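Local coordinates for AOC_like domain-containing protein (Frankia sp. Cc1.17, PDB 7DVI) that catalyses an exo-selective intermolecular Diels-Alder reaction, including on non-natural substrates, within an allene oxide cyclase-like barrel, at residues P31-E36 with Y53-D58; L83-E88 with H98-A103; L92-I97 with G123-L128; G130-R135 with V143-S148. One frame throughout, in Å; residues are numbered along the deposited sequence. Where two conformers were deposited one is given.

Contact 1: P31-E36 with Y53-D58; sequences PQIRNE and YDELYD. With EDO (1,2-ethanediol), chain M; EDO (1,2-ethanediol), chain R.
Y53 faces two consecutive residues across the contact, I33 and R34, and its carbonyl holds both. Y53 O accepts from I33 N at 2.8 Å and from R34 N at 3.0 Å, each donor lying in the carbonyl plane, while Y53 N returns a bond to R34 O. I33 sets CB over the centre of the Y53 ring, 4.0 Å from the ring centroid, in a CH-pi contact, and its CG2 branch leans on CE2 of the same ring. D54 follows, opposite Q32 in a non-hydrogen-bonded pair. The side chain of Q32 starts out anti to the backbone N (chi1 -168°) and bends at chi2, which delivers NE2 to the syn lone pair of D54 OD1 at 3.1 Å, the oxygen almost in the amide plane. A leucine in place of D54 would probably leave this amide without its protein acceptor and able to turn. The step from one residue per partner at D54 to two at Y53 defines a classic beta bulge, set in the hairpin of strands 22-37 and 49-57 where the first strand turns a corner. At E55 the backbone N donates to P31 O at 3.0 Å, and the extended side chain passes I33, CD lying 3.8 Å from I33 CD1. Y57 then presents its ring edge to the proline, CD1 lying 4.0 Å from P31 CD, while W29 meets the same ring edge-to-face.

Contact 2: L83-E88 with H98-A103; sequences LTYYSE and HAEGWA. With EDO (1,2-ethanediol), chain E; EDO (1,2-ethanediol), chain R; EDO (1,2-ethanediol), chain F.
T84, Y86 and E88 pair with A103, G101 and A99 through six backbone hydrogen bonds, the two strands running almost exactly antiparallel (174°). On the face carrying the non-hydrogen-bonded pairs Y85-W102 and S87-E100, the two aromatic rings form a T-shaped stack: the tyrosine, its CG anti to the backbone N (chi1 -160°), drives its CD1 edge at the indole face, 3.5 Å from W102 CE2. The indole NE1 donates to a bound ethanediol. A valine in place of W102 would probably open a gap along that edge and leave the Y85 ring freer to rock. The tyrosine ring also lies across G101, with CE1 3.6 Å from G101 CA. Beyond it Y85 OH donates to E100 OE2 over a very short modelled distance, and H98 NE2 reaches the other carboxylate oxygen, E100 OE1, at 2.6 Å on its anti lone pair; the glutamate is thus held from two sides. On the opposite face Y86 CE1 packs 3.7 Å from A103 CB, and E88 turns to Y116 and R132. Strand 63-76 continues the sheet beyond 83-88, where Y75 meets W102 edge-to-face; strand 114-121 borders 98-103, and F105 of helix 105-109 covers T84 and Y86.

Contact 3: L92-I97 with G123-L128; sequences LRDGII and GVYRGL. With EDO (1,2-ethanediol), chain I; EDO (1,2-ethanediol), chain H.
Y125 is wedged against D94, G95 and I97 where two beta turns meet at one end of the barrel, a type I turn from L92 to G95 leading into strand 95-104 and another from G123 to R126 in the loop between strands 114-121 and 129-135. The tight part is the tyrosine ring. I97 lays CD1 squarely over its centre, 3.6 Å from the centroid in a CH-pi contact, while the adjoining V124 covers the opposite face with CG2. G95 lies at the ring edge, its CA 3.7 Å from Y125 CD2, a place with no room for a beta carbon. At the far end L92 CD1 approaches the hydroxyl. Strand 143-150 adds L149 to the wall around the ring, and strand 22-37 adds V23.

Toward the exposed G123 and V124 the contact thins to backbone: G123 CA lies 4.1 Å from the CA of the buried G95, and the single main-chain bond between the segments is a nearly straight one (172°) from V124 N to D94 O at 2.9 Å. The D94 carboxylate, almost perpendicular to the ring, joins the two regions. With CG between backbone N and carbonyl carbon (chi1 60°), its OD1 is turned to accept the Y125 OH proton at 2.7 Å, on the syn side and 28° out of the carboxylate plane; OD2 accepts from H25 NE2 and, at 2.7 Å, from O2 of a bound ethanediol.

Contact 4: G130-R135 with V143-S148; sequences GRREWR and VEARIS
The pairing of E133 with R146 and of R135 with E144 belongs to the antiparallel hairpin of the barrel's last two strands, 129-135 and 143-150, with a charged outer face. Six main-chain hydrogen bonds link R131, E133 and R135 to S148, R146 and E144. Above this ladder two arginines share the E133 carboxylate. R146, its CG between the backbone N and the carbonyl carbon (chi1 72°), bends at chi3 and brings NH2 to E133 OE1 at 2.9 Å, from above the carboxylate plane; R131 NE reaches E133 OE2 at 2.7 Å on its anti lone pair, which should steady the acid's rotation. R146 has a second acid in E26. The extended R135 lies beside E144 and brings two nitrogens to one oxygen, E144 OE1, NE at 2.8 Å and NH2 at 2.9 Å. The other face, with R132, A145 and I147, is more deeply buried. W134 CB rests 3.9 Å from V143 CG1, and A145 CB sits at the R132 guanidinium edge, 3.4 Å from NH1. R132 forms salt bridges with E88, across the barrel, and E30 of strand 22-37, which flanks 143-148 and sets I28 against A145 and I147; strand 114-121 flanks 130-135, with Y116 beside R132.

Overall arrangement
The four contacts sample one closed antiparallel barrel. Contacts 2 and 4, centres 12 Å apart, are tied through the interior by the salt bridge of E88 OE2 with R132 NE at 2.7 Å. I147 of contact 4 is a second meeting point, with CG2 3.7 Å from I97 CD1 of contact 3 and CD1 4.0 Å from L56 CD2 of contact 1. A D58-R93 salt bridge links contacts 1 and 3. Contacts 1 and 2 stay about 6 Å apart at their nearest atoms, yet one ethanediol bonds to both Q32 and Y86. Dimethyl sulfoxide, probably from the crystallisation liquor, lies about 3 Å from the nearest side-chain atoms of D54 and R132 and about 4 Å from those of Y86, and may mark a pocket inside the barrel.

Contact 1: P31-E36 with Y53-D58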
# COMPACT_ATOMS: atom_id res chain seq x y z
N PRO A 31 -5.46 5.91 23.40
CA PRO A 31 -4.82 5.10 24.42
C PRO A 31 -4.90 3.62 24.07
O PRO A 31 -5.93 3.20 23.52
CB PRO A 31 -5.65 5.39 25.68
CG PRO A 31 -7.02 5.70 25.14
CD PRO A 31 -6.73 6.48 23.87
N GLN A 32 -3.86 2.88 24.48
CA GLN A 32 -3.77 1.42 24.29
C GLN A 32 -4.46 0.72 25.44
O GLN A 32 -4.07 0.97 26.56
CB GLN A 32 -2.30 1.04 24.17
CG GLN A 32 -2.13 -0.38 23.66
CD GLN A 32 -0.94 -0.50 22.74
OE1 GLN A 32 0.18 -0.70 23.21
NE2 GLN A 32 -1.18 -0.38 21.43
N ILE A 33 -5.43 -0.16 25.18
CA ILE A 33 -6.17 -0.90 26.23
C ILE A 33 -5.51 -2.26 26.44
O ILE A 33 -5.40 -2.75 27.61
CB ILE A 33 -7.65 -1.03 25.86
CG1 ILE A 33 -8.27 0.30 25.43
CG2 ILE A 33 -8.43 -1.70 26.98
CD1 ILE A 33 -8.19 1.41 26.45
N ARG A 34 -5.08 -2.91 25.36
CA ARG A 34 -4.34 -4.20 25.52
C ARG A 34 -3.38 -4.35 24.35
O ARG A 34 -3.72 -3.94 23.21
CB ARG A 34 -5.31 -5.36 25.66
CG ARG A 34 -4.63 -6.69 25.96
CD ARG A 34 -3.82 -6.71 27.27
NE ARG A 34 -3.05 -7.94 27.51
CZ ARG A 34 -3.55 -9.07 28.01
NH1 ARG A 34 -4.83 -9.15 28.29
NH2 ARG A 34 -2.77 -10.12 28.22
N ASN A 35 -2.21 -4.90 24.63
CA ASN A 35 -1.23 -5.18 23.57
C ASN A 35 -0.29 -6.26 24.08
O ASN A 35 -0.02 -6.28 25.27
CB ASN A 35 -0.51 -3.92 23.10
CG ASN A 35 0.48 -3.42 24.10
OD1 ASN A 35 0.13 -2.68 25.00
ND2 ASN A 35 1.73 -3.82 23.93
N GLU A 36 0.07 -7.16 23.20
CA GLU A 36 1.03 -8.26 23.47
C GLU A 36 1.92 -8.33 22.25
O GLU A 36 1.44 -7.93 21.14
CB GLU A 36 0.35 -9.61 23.73
CG GLU A 36 -0.54 -9.62 24.96
CD GLU A 36 0.19 -9.54 26.30
OE1 GLU A 36 1.40 -9.86 26.35
OE2 GLU A 36 -0.43 -9.08 27.27
N TYR A 53 -5.34 -3.50 20.91
CA TYR A 53 -6.73 -3.00 21.10
C TYR A 53 -6.60 -1.63 21.73
O TYR A 53 -6.09 -1.54 22.89
CB TYR A 53 -7.51 -4.03 21.91
CG TYR A 53 -8.76 -3.55 22.61
CD1 TYR A 53 -9.57 -2.56 22.09
CD2 TYR A 53 -9.14 -4.13 23.81
CE1 TYR A 53 -10.71 -2.12 22.76
CE2 TYR A 53 -10.27 -3.72 24.48
CZ TYR A 53 -11.05 -2.71 23.96
OH TYR A 53 -12.18 -2.36 24.63
N ASP A 54 -7.00 -0.61 20.98
CA ASP A 54 -6.87 0.82 21.34
C ASP A 54 -8.26 1.43 21.34
O ASP A 54 -9.10 0.94 20.58
CB ASP A 54 -6.07 1.63 20.33
CG ASP A 54 -4.58 1.29 20.29
OD1 ASP A 54 -4.17 0.46 21.08
OD2 ASP A 54 -3.89 1.92 19.49
N GLU A 55 -8.48 2.43 22.19
CA GLU A 55 -9.63 3.34 22.03
C GLU A 55 -9.17 4.57 21.27
O GLU A 55 -7.96 4.88 21.27
CB GLU A 55 -10.19 3.73 23.39
CG GLU A 55 -11.00 2.63 24.03
CD GLU A 55 -11.54 2.99 25.41
OE1 GLU A 55 -11.11 4.01 25.98
OE2 GLU A 55 -12.40 2.26 25.87
N LEU A 56 -10.11 5.22 20.62
CA LEU A 56 -9.89 6.53 19.99
C LEU A 56 -10.90 7.49 20.62
O LEU A 56 -12.09 7.12 20.71
CB LEU A 56 -10.12 6.43 18.48
CG LEU A 56 -8.96 5.83 17.67
CD1 LEU A 56 -8.95 4.33 17.87
CD2 LEU A 56 -9.13 6.18 16.20
N TYR A 57 -10.43 8.70 20.90
CA TYR A 57 -11.21 9.85 21.39
C TYR A 57 -10.99 10.99 20.40
O TYR A 57 -9.85 11.21 19.94
CB TYR A 57 -10.79 10.16 22.83
CG TYR A 57 -11.18 9.08 23.81
CD1 TYR A 57 -10.41 7.93 23.97
CD2 TYR A 57 -12.32 9.22 24.59
CE1 TYR A 57 -10.80 6.93 24.83
CE2 TYR A 57 -12.71 8.23 25.47
CZ TYR A 57 -11.95 7.09 25.59
OH TYR A 57 -12.32 6.13 26.48
N ASP A 58 -12.07 11.69 20.06
CA ASP A 58 -11.99 12.85 19.14
C ASP A 58 -11.31 14.02 19.89
O ASP A 58 -10.94 13.86 21.06
CB ASP A 58 -13.36 13.14 18.54
CG ASP A 58 -14.38 13.69 19.55
OD1 ASP A 58 -13.94 14.31 20.58
OD2 ASP A 58 -15.58 13.44 19.31
C1 EDO M . -1.13 -2.01 27.30
O1 EDO M . -1.72 -0.79 27.63
C2 EDO M . -1.62 -3.11 28.15
O2 EDO M . -1.39 -4.38 27.57
C1 EDO R . 2.96 -0.56 17.57
O1 EDO R . 3.46 0.20 16.52
C2 EDO R . 1.56 -0.18 17.90
O2 EDO R . 1.15 -0.60 19.20

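Contact 2: L83-E88 with H98-A103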
# COMPACT_ATOMS: atom_id res chain seq x y z
N LEU A 83 11.00 -2.19 8.07
CA LEU A 83 9.69 -2.12 7.41
C LEU A 83 8.78 -3.14 8.09
O LEU A 83 9.11 -4.35 8.22
CB LEU A 83 9.85 -2.32 5.90
CG LEU A 83 10.02 -1.04 5.08
CD1 LEU A 83 8.81 -0.12 5.14
CD2 LEU A 83 11.27 -0.27 5.51
N THR A 84 7.68 -2.59 8.57
CA THR A 84 6.72 -3.20 9.50
C THR A 84 5.33 -3.12 8.84
O THR A 84 4.93 -2.01 8.43
CB THR A 84 6.82 -2.47 10.85
OG1 THR A 84 8.18 -2.50 11.29
CG2 THR A 84 5.98 -3.11 11.92
N TYR A 85 4.62 -4.24 8.81
CA TYR A 85 3.29 -4.33 8.15
C TYR A 85 2.21 -4.38 9.20
O TYR A 85 2.19 -5.35 9.98
CB TYR A 85 3.21 -5.51 7.18
CG TYR A 85 2.09 -5.33 6.18
CD1 TYR A 85 2.31 -4.57 5.04
CD2 TYR A 85 0.81 -5.81 6.43
CE1 TYR A 85 1.30 -4.37 4.12
CE2 TYR A 85 -0.21 -5.62 5.50
CZ TYR A 85 0.04 -4.89 4.35
OH TYR A 85 -0.95 -4.65 3.45
N TYR A 86 1.32 -3.38 9.15
CA TYR A 86 0.18 -3.19 10.06
C TYR A 86 -1.13 -3.53 9.32
O TYR A 86 -1.28 -3.23 8.10
CB TYR A 86 0.11 -1.73 10.52
CG TYR A 86 1.15 -1.33 11.51
CD1 TYR A 86 2.42 -0.96 11.07
CD2 TYR A 86 0.87 -1.26 12.87
CE1 TYR A 86 3.40 -0.59 11.98
CE2 TYR A 86 1.85 -0.84 13.78
CZ TYR A 86 3.12 -0.56 13.33
OH TYR A 86 4.10 -0.18 14.21
N SER A 87 -2.02 -4.17 10.03
CA SER A 87 -3.41 -4.46 9.60
C SER A 87 -4.35 -4.25 10.77
O SER A 87 -4.09 -4.88 11.84
CB SER A 87 -3.53 -5.86 9.10
OG SER A 87 -4.67 -5.98 8.30
N GLU A 88 -5.42 -3.49 10.56
CA GLU A 88 -6.39 -3.25 11.63
C GLU A 88 -7.81 -2.98 11.08
O GLU A 88 -7.96 -2.55 9.92
CB GLU A 88 -5.94 -2.08 12.50
CG GLU A 88 -5.90 -0.78 11.79
CD GLU A 88 -5.14 0.29 12.51
OE1 GLU A 88 -5.31 0.40 13.77
OE2 GLU A 88 -4.50 1.09 11.79
N HIS A 98 -11.32 -0.47 7.31
CA HIS A 98 -10.18 -1.42 7.26
C HIS A 98 -8.94 -0.65 6.81
O HIS A 98 -9.00 0.07 5.79
CB HIS A 98 -10.45 -2.64 6.37
CG HIS A 98 -9.25 -3.50 6.28
ND1 HIS A 98 -8.79 -4.18 7.37
CD2 HIS A 98 -8.32 -3.66 5.30
CE1 HIS A 98 -7.66 -4.80 7.07
NE2 HIS A 98 -7.35 -4.49 5.79
N ALA A 99 -7.83 -0.78 7.56
CA ALA A 99 -6.58 -0.08 7.22
C ALA A 99 -5.40 -1.07 7.35
O ALA A 99 -5.43 -1.94 8.23
CB ALA A 99 -6.42 1.15 8.10
N GLU A 100 -4.49 -1.02 6.39
CA GLU A 100 -3.29 -1.88 6.39
C GLU A 100 -2.22 -1.26 5.48
O GLU A 100 -2.53 -0.58 4.45
CB GLU A 100 -3.61 -3.31 6.04
CG GLU A 100 -3.89 -3.52 4.56
CD GLU A 100 -4.13 -4.98 4.32
OE1 GLU A 100 -5.19 -5.47 4.67
OE2 GLU A 100 -3.19 -5.64 3.89
N GLY A 101 -0.97 -1.49 5.88
CA GLY A 101 0.18 -1.10 5.04
C GLY A 101 1.42 -0.93 5.89
O GLY A 101 1.49 -1.54 6.96
N TRP A 102 2.34 -0.16 5.35
CA TRP A 102 3.76 -0.13 5.77
C TRP A 102 4.05 1.08 6.63
O TRP A 102 3.62 2.21 6.28
CB TRP A 102 4.66 -0.08 4.54
CG TRP A 102 4.63 -1.32 3.73
CD1 TRP A 102 4.09 -1.51 2.49
CD2 TRP A 102 5.19 -2.58 4.11
NE1 TRP A 102 4.26 -2.82 2.10
CE2 TRP A 102 4.99 -3.48 3.05
CE3 TRP A 102 5.85 -3.03 5.25
CZ2 TRP A 102 5.39 -4.81 3.10
CZ3 TRP A 102 6.27 -4.35 5.29
CH2 TRP A 102 6.04 -5.22 4.23
N ALA A 103 4.88 0.83 7.65
CA ALA A 103 5.53 1.88 8.45
C ALA A 103 7.01 1.47 8.70
O ALA A 103 7.32 0.26 8.87
CB ALA A 103 4.76 2.06 9.73
C1 EDO E . 5.75 -4.50 -1.51
O1 EDO E . 6.17 -4.88 -0.22
C2 EDO E . 4.31 -4.59 -1.65
O2 EDO E . 3.63 -3.92 -0.60
C1 EDO R . 2.96 -0.56 17.57
O1 EDO R . 3.46 0.20 16.52
C2 EDO R . 1.56 -0.18 17.90
O2 EDO R . 1.15 -0.60 19.20
C1 EDO F . -5.63 -4.81 0.77
O1 EDO F . -6.71 -5.12 1.61
C2 EDO F . -5.02 -6.06 0.30
O2 EDO F . -5.96 -6.90 -0.31

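Contact 3: L92-I97 with G123-L128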
# COMPACT_ATOMS: atom_id res chain seq x y z
N LEU A 92 -15.97 2.68 14.57
CA LEU A 92 -16.22 4.05 15.05
C LEU A 92 -17.74 4.35 15.14
O LEU A 92 -18.56 3.57 14.61
CB LEU A 92 -15.52 5.05 14.13
CG LEU A 92 -14.07 4.71 13.80
CD1 LEU A 92 -13.46 5.77 12.94
CD2 LEU A 92 -13.24 4.54 15.05
N ARG A 93 -18.08 5.44 15.86
CA ARG A 93 -19.48 5.86 16.12
C ARG A 93 -20.18 6.05 14.75
O ARG A 93 -21.32 5.64 14.62
CB ARG A 93 -19.50 7.05 17.10
CG ARG A 93 -18.89 8.37 16.61
CD ARG A 93 -18.76 9.46 17.69
NE ARG A 93 -18.17 10.70 17.19
CZ ARG A 93 -17.31 11.46 17.87
NH1 ARG A 93 -16.81 12.55 17.31
NH2 ARG A 93 -16.91 11.11 19.07
N ASP A 94 -19.47 6.56 13.74
CA ASP A 94 -20.03 6.93 12.41
C ASP A 94 -19.70 5.90 11.30
O ASP A 94 -20.09 6.13 10.15
CB ASP A 94 -19.58 8.34 12.08
CG ASP A 94 -18.06 8.53 12.00
OD1 ASP A 94 -17.30 7.55 12.25
OD2 ASP A 94 -17.65 9.63 11.69
N GLY A 95 -19.05 4.76 11.59
CA GLY A 95 -18.83 3.73 10.56
C GLY A 95 -17.60 2.86 10.85
O GLY A 95 -17.11 2.85 12.00
N ILE A 96 -17.24 2.03 9.87
CA ILE A 96 -16.19 0.96 10.03
C ILE A 96 -15.19 1.16 8.91
O ILE A 96 -15.62 1.49 7.81
CB ILE A 96 -16.79 -0.46 10.02
CG1 ILE A 96 -17.76 -0.66 11.20
CG2 ILE A 96 -15.70 -1.55 10.03
CD1 ILE A 96 -18.53 -1.96 11.15
N ILE A 97 -13.90 1.00 9.24
CA ILE A 97 -12.75 1.23 8.32
C ILE A 97 -11.78 0.03 8.44
O ILE A 97 -11.53 -0.41 9.59
CB ILE A 97 -12.03 2.54 8.63
CG1 ILE A 97 -12.95 3.75 8.45
CG2 ILE A 97 -10.74 2.68 7.81
CD1 ILE A 97 -12.41 5.01 9.08
N GLY A 123 -21.27 2.76 7.13
CA GLY A 123 -21.63 4.09 7.62
C GLY A 123 -21.03 5.15 6.74
O GLY A 123 -21.03 4.99 5.49
N VAL A 124 -20.57 6.25 7.31
CA VAL A 124 -20.23 7.45 6.47
C VAL A 124 -19.04 7.13 5.54
O VAL A 124 -18.84 7.88 4.57
CB VAL A 124 -19.93 8.69 7.34
CG1 VAL A 124 -21.18 9.12 8.11
CG2 VAL A 124 -18.75 8.45 8.29
N TYR A 125 -18.24 6.09 5.83
CA TYR A 125 -16.98 5.82 5.07
C TYR A 125 -17.24 4.98 3.81
O TYR A 125 -16.31 4.74 2.99
CB TYR A 125 -16.00 5.10 6.01
CG TYR A 125 -15.77 5.85 7.29
CD1 TYR A 125 -15.08 7.05 7.27
CD2 TYR A 125 -16.26 5.39 8.50
CE1 TYR A 125 -14.89 7.78 8.43
CE2 TYR A 125 -16.06 6.12 9.66
CZ TYR A 125 -15.37 7.32 9.63
OH TYR A 125 -15.15 8.05 10.77
N ARG A 126 -18.45 4.45 3.68
CA ARG A 126 -18.78 3.55 2.56
C ARG A 126 -18.60 4.31 1.25
O ARG A 126 -19.03 5.47 1.15
CB ARG A 126 -20.18 2.94 2.75
CG ARG A 126 -20.43 1.75 1.83
CD ARG A 126 -21.89 1.32 1.88
NE ARG A 126 -22.18 0.62 3.12
CZ ARG A 126 -22.09 -0.70 3.27
NH1 ARG A 126 -21.70 -1.47 2.26
NH2 ARG A 126 -22.39 -1.25 4.43
N GLY A 127 -17.81 3.74 0.33
CA GLY A 127 -17.46 4.36 -0.95
C GLY A 127 -16.39 5.41 -0.85
O GLY A 127 -16.10 6.09 -1.88
N LEU A 128 -15.74 5.51 0.31
CA LEU A 128 -14.58 6.40 0.48
C LEU A 128 -13.29 5.57 0.74
O LEU A 128 -13.40 4.50 1.31
CB LEU A 128 -14.82 7.22 1.74
CG LEU A 128 -15.71 8.45 1.63
CD1 LEU A 128 -16.76 8.32 0.59
CD2 LEU A 128 -16.25 8.84 2.98
C1 EDO I . -19.16 0.17 15.58
O1 EDO I . -19.24 0.56 14.23
C2 EDO I . -19.62 -1.20 15.86
O2 EDO I . -20.46 -1.70 14.84
C1 EDO H . -18.19 13.59 11.27
O1 EDO H . -18.03 14.04 12.60
C2 EDO H . -19.09 12.43 11.13
O2 EDO H . -19.31 11.72 12.32

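Contact 4: G130-R135 with V143-S148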
# COMPACT_ATOMS: atom_id res chain seq x y z
N GLY A 130 -8.68 6.46 1.81
CA GLY A 130 -7.72 7.48 2.24
C GLY A 130 -6.64 6.85 3.13
O GLY A 130 -6.08 5.81 2.73
N ARG A 131 -6.45 7.38 4.32
CA ARG A 131 -5.30 7.03 5.17
C ARG A 131 -5.70 7.10 6.62
O ARG A 131 -6.60 7.91 6.97
CB ARG A 131 -4.15 7.99 4.91
CG ARG A 131 -3.41 7.68 3.62
CD ARG A 131 -2.25 8.61 3.44
NE ARG A 131 -1.26 8.54 4.54
CZ ARG A 131 -0.25 7.68 4.61
NH1 ARG A 131 -0.10 6.74 3.69
NH2 ARG A 131 0.60 7.73 5.61
N ARG A 132 -5.08 6.22 7.38
CA ARG A 132 -5.11 6.14 8.85
C ARG A 132 -3.66 6.44 9.22
O ARG A 132 -2.78 5.83 8.66
CB ARG A 132 -5.55 4.76 9.34
CG ARG A 132 -5.64 4.62 10.86
CD ARG A 132 -4.33 4.46 11.61
NE ARG A 132 -4.49 3.63 12.77
CZ ARG A 132 -4.60 4.04 14.02
NH1 ARG A 132 -4.54 5.32 14.31
NH2 ARG A 132 -4.77 3.16 14.97
N GLU A 133 -3.46 7.41 10.10
CA GLU A 133 -2.12 7.91 10.45
C GLU A 133 -2.04 8.01 11.96
O GLU A 133 -3.10 8.07 12.61
CB GLU A 133 -1.85 9.26 9.77
CG GLU A 133 -1.63 9.17 8.29
CD GLU A 133 -1.73 10.50 7.56
OE1 GLU A 133 -1.95 11.55 8.22
OE2 GLU A 133 -1.66 10.48 6.33
N TRP A 134 -0.82 8.04 12.49
CA TRP A 134 -0.61 8.19 13.95
C TRP A 134 0.86 8.56 14.17
O TRP A 134 1.67 8.39 13.24
CB TRP A 134 -0.99 6.95 14.74
CG TRP A 134 -0.46 5.66 14.19
CD1 TRP A 134 -0.98 4.92 13.16
CD2 TRP A 134 0.66 4.91 14.67
NE1 TRP A 134 -0.25 3.79 12.94
CE2 TRP A 134 0.76 3.75 13.87
CE3 TRP A 134 1.57 5.11 15.70
CZ2 TRP A 134 1.75 2.80 14.07
CZ3 TRP A 134 2.56 4.17 15.89
CH2 TRP A 134 2.65 3.05 15.07
N ARG A 135 1.16 9.01 15.38
CA ARG A 135 2.56 9.23 15.84
C ARG A 135 2.62 9.05 17.35
O ARG A 135 1.63 9.30 18.08
CB ARG A 135 3.12 10.57 15.40
CG ARG A 135 2.32 11.75 15.92
CD ARG A 135 3.13 13.02 15.87
NE ARG A 135 2.27 14.16 16.11
CZ ARG A 135 2.63 15.43 15.93
NH1 ARG A 135 3.85 15.73 15.54
NH2 ARG A 135 1.77 16.41 16.15
N VAL A 143 -1.20 7.63 21.82
CA VAL A 143 -0.70 8.13 20.52
C VAL A 143 -1.66 9.22 20.00
O VAL A 143 -2.76 9.32 20.47
CB VAL A 143 -0.59 6.82 19.73
CG1 VAL A 143 -1.59 6.64 18.61
CG2 VAL A 143 0.82 6.46 19.38
N GLU A 144 -1.21 10.10 19.15
CA GLU A 144 -2.07 11.02 18.40
C GLU A 144 -2.41 10.32 17.07
O GLU A 144 -1.48 9.75 16.45
CB GLU A 144 -1.31 12.30 18.10
CG GLU A 144 -2.19 13.36 17.48
CD GLU A 144 -1.42 14.59 17.08
OE1 GLU A 144 -0.22 14.67 17.38
OE2 GLU A 144 -1.99 15.43 16.38
N ALA A 145 -3.65 10.40 16.64
CA ALA A 145 -4.07 9.76 15.37
C ALA A 145 -4.89 10.74 14.51
O ALA A 145 -5.30 11.85 14.98
CB ALA A 145 -4.77 8.47 15.69
N ARG A 146 -4.95 10.44 13.23
CA ARG A 146 -5.85 11.13 12.28
C ARG A 146 -6.36 10.12 11.26
O ARG A 146 -5.67 9.07 10.96
CB ARG A 146 -5.21 12.38 11.68
CG ARG A 146 -4.10 12.17 10.68
CD ARG A 146 -3.61 13.54 10.26
NE ARG A 146 -4.59 14.30 9.48
CZ ARG A 146 -4.84 14.13 8.19
NH1 ARG A 146 -5.73 14.89 7.59
NH2 ARG A 146 -4.22 13.18 7.50
N ILE A 147 -7.56 10.40 10.79
CA ILE A 147 -8.28 9.58 9.77
C ILE A 147 -8.80 10.55 8.72
O ILE A 147 -9.40 11.58 9.07
CB ILE A 147 -9.39 8.78 10.46
CG1 ILE A 147 -8.80 7.84 11.51
CG2 ILE A 147 -10.22 8.03 9.44
CD1 ILE A 147 -9.81 7.31 12.45
N SER A 148 -8.50 10.25 7.48
CA SER A 148 -8.85 11.14 6.36
C SER A 148 -9.27 10.27 5.16
O SER A 148 -8.42 9.58 4.61
CB SER A 148 -7.69 12.05 6.12
OG SER A 148 -7.96 12.92 5.05